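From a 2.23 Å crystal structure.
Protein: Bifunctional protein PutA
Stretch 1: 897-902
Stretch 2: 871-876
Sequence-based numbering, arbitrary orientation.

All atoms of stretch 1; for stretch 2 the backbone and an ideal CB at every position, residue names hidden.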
# COMPACT_ATOMS: atom_id res chain seq x y z
N ASN B 897 -26.87 8.66 -12.78
CA ASN B 897 -26.02 7.61 -13.33
C ASN B 897 -26.10 7.49 -14.85
O ASN B 897 -25.42 6.62 -15.42
CB ASN B 897 -26.38 6.27 -12.70
CG ASN B 897 -25.90 6.15 -11.27
OD1 ASN B 897 -24.86 6.72 -10.90
ND2 ASN B 897 -26.65 5.43 -10.46
N SER B 898 -26.86 8.34 -15.53
CA SER B 898 -27.22 8.13 -16.92
C SER B 898 -26.26 8.77 -17.92
O SER B 898 -26.56 8.76 -19.12
CB SER B 898 -28.64 8.67 -17.16
OG SER B 898 -28.67 10.10 -17.08
N THR B 899 -25.12 9.31 -17.49
CA THR B 899 -24.22 9.98 -18.41
C THR B 899 -23.05 9.07 -18.79
O THR B 899 -22.89 7.95 -18.32
CB THR B 899 -23.66 11.30 -17.84
OG1 THR B 899 -22.60 11.04 -16.91
CG2 THR B 899 -24.74 12.14 -17.15
N GLU B 900 -22.21 9.61 -19.69
CA GLU B 900 -20.94 9.03 -20.09
C GLU B 900 -19.89 9.08 -18.98
O GLU B 900 -18.88 8.37 -19.07
CB GLU B 900 -20.39 9.81 -21.29
CG GLU B 900 -20.53 9.16 -22.64
CD GLU B 900 -19.84 9.99 -23.73
OE1 GLU B 900 -19.53 11.18 -23.49
OE2 GLU B 900 -19.58 9.43 -24.82
N TYR B 901 -20.11 9.88 -17.95
CA TYR B 901 -19.06 10.29 -17.03
C TYR B 901 -19.31 9.76 -15.63
O TYR B 901 -20.43 9.39 -15.26
CB TYR B 901 -18.95 11.82 -17.01
CG TYR B 901 -18.53 12.42 -18.33
CD1 TYR B 901 -17.21 12.32 -18.78
CD2 TYR B 901 -19.44 13.10 -19.14
CE1 TYR B 901 -16.81 12.87 -19.98
CE2 TYR B 901 -19.06 13.65 -20.35
CZ TYR B 901 -17.75 13.53 -20.77
OH TYR B 901 -17.35 14.09 -21.97
N ALA B 902 -18.24 9.72 -14.85
CA ALA B 902 -18.31 9.21 -13.48
C ALA B 902 -17.18 9.84 -12.66
O ALA B 902 -16.35 9.16 -12.05
CB ALA B 902 -18.23 7.68 -13.50
N UNK B 871 -28.21 19.09 -23.16
CA UNK B 871 -27.73 20.01 -22.13
C UNK B 871 -27.35 19.27 -20.86
O UNK B 871 -26.43 19.70 -20.15
CB UNK B 871 -28.79 21.07 -21.82
N UNK B 872 -28.03 18.16 -20.56
CA UNK B 872 -27.82 17.38 -19.35
C UNK B 872 -26.89 16.19 -19.55
O UNK B 872 -26.80 15.35 -18.65
CB UNK B 872 -29.17 16.89 -18.82
N UNK B 873 -26.19 16.09 -20.70
CA UNK B 873 -25.31 14.97 -21.05
C UNK B 873 -23.92 15.42 -21.51
O UNK B 873 -22.92 14.81 -21.11
CB UNK B 873 -25.96 14.13 -22.15
N UNK B 874 -23.83 16.45 -22.35
CA UNK B 874 -22.55 16.91 -22.88
C UNK B 874 -21.90 17.90 -21.92
O UNK B 874 -22.57 18.81 -21.41
CB UNK B 874 -22.74 17.55 -24.26
N UNK B 875 -20.60 17.73 -21.68
CA UNK B 875 -19.89 18.63 -20.77
C UNK B 875 -19.71 19.99 -21.43
O UNK B 875 -19.33 20.07 -22.60
CB UNK B 875 -18.53 18.04 -20.37
N UNK B 876 -20.01 21.05 -20.69
CA UNK B 876 -19.97 22.40 -21.25
C UNK B 876 -18.74 23.17 -20.80
O UNK B 876 -18.22 23.99 -21.56
CB UNK B 876 -21.23 23.17 -20.86

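The two segments run in nearly the same direction, their end-to-end vectors 11° apart, and their nearest CA atoms are those of Thr-899 and position 873, 5.7 Å apart. Positions 872, 873 and 875 touch stretch 1; 871, 874 and 876 do not.

Position 871, with phi/psi of -58/-31, has nothing of stretch 1 within 5.5 Å of its ideal CB. Stretch 1 sets no requirement here, and many side chains would be compatible; the residue is Leu-871, which makes no contact with stretch 1.

At position 872 the CA-to-CB bond points sideways and the ideal CB again has nothing of stretch 1 within 5.5 Å. The backbone carbonyl is what approaches stretch 1, and since any residue supplies it, the choice of side chain is left wide. The residue is Ala-872, whose O lies 4.1 Å from CG2 of Thr-899.

Position 873 is the most informative. Its CB points sideways and has no neighbour in stretch 1 within 5.5 Å, so a short side chain would leave the space beyond it unused by this segment. Farther out, Ser-898 offers its carbonyl O and its hydroxyl, and the backbone N of Glu-900 offers a donor. A long polar side chain able to turn back would suit, with a donor for Ser-898: glutamine, lysine or arginine are all reasonable, and an amide has the added merit of carrying an acceptor as well. The residue is Gln-873. With chi1 and chi2 both m, its end comes nearer to stretch 1 than its CB does. Gln-873 NE2 donates a hydrogen bond to Ser-898 O at 3.3 Å and a weak one to Ser-898 OG at 3.4 Å. Gln-873 OE1 lies 3.3 Å from Thr-899 CA. A water ties the amide to the backbones: it donates to Gln-873 OE1 (2.8 Å) and to Gln-873 O (3.0 Å) while accepting from Glu-900 N (2.9 Å). Gln-873 O also lies at the edge of the Tyr-901 ring, 4.1 Å from CE2.

Position 874 directs its CB away from stretch 1, which leaves its side chain unconstrained by this contact; it is Ala-874.

At position 875 the backbone is extended (-72/134) and the CB points toward stretch 1, the ideal CB lying 4.4 Å from CE2 of Tyr-901. An aliphatic side chain could pack near the ring, and a longer polar one could seek the phenol hydroxyl. The residue is Glu-875. Its CB makes the ring contact, while chi1 and chi2, both t, extend the chain. Two waters connect it to the phenol: one donates to Tyr-901 OH (2.7 Å) and accepts from Glu-875 N (3.0 Å), and another donates to Glu-875 OE1 (2.6 Å) and accepts from Tyr-901 OH (2.8 Å). The carboxylate thus meets the tyrosine through solvent.

Position 876 is out of reach of stretch 1, which leaves its identity open; it is Ile-876.

Stretch 2, residues 871-876: LAQAEI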
# COMPACT_ATOMS: atom_id res chain seq x y z
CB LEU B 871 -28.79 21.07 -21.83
CG LEU B 871 -28.49 22.04 -20.69
CD1 LEU B 871 -27.31 22.92 -21.01
CD2 LEU B 871 -29.71 22.90 -20.43
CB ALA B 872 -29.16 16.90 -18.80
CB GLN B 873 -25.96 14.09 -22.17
CG GLN B 873 -27.17 13.25 -21.72
CD GLN B 873 -26.78 12.09 -20.79
OE1 GLN B 873 -25.68 11.53 -20.90
NE2 GLN B 873 -27.66 11.76 -19.85
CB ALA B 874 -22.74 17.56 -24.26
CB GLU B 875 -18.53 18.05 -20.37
CG GLU B 875 -17.75 18.93 -19.37
CD GLU B 875 -16.37 18.37 -19.04
OE1 GLU B 875 -15.67 17.93 -19.98
OE2 GLU B 875 -15.97 18.39 -17.84
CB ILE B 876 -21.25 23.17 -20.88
CG1 ILE B 876 -22.49 22.41 -21.36
CG2 ILE B 876 -21.21 24.56 -21.49
CD1 ILE B 876 -23.82 23.03 -20.87
O HOH W 1 -22.99 11.85 -21.41
O HOH W 2 -19.21 15.62 -23.25
O HOH W 3 -15.22 15.74 -21.31
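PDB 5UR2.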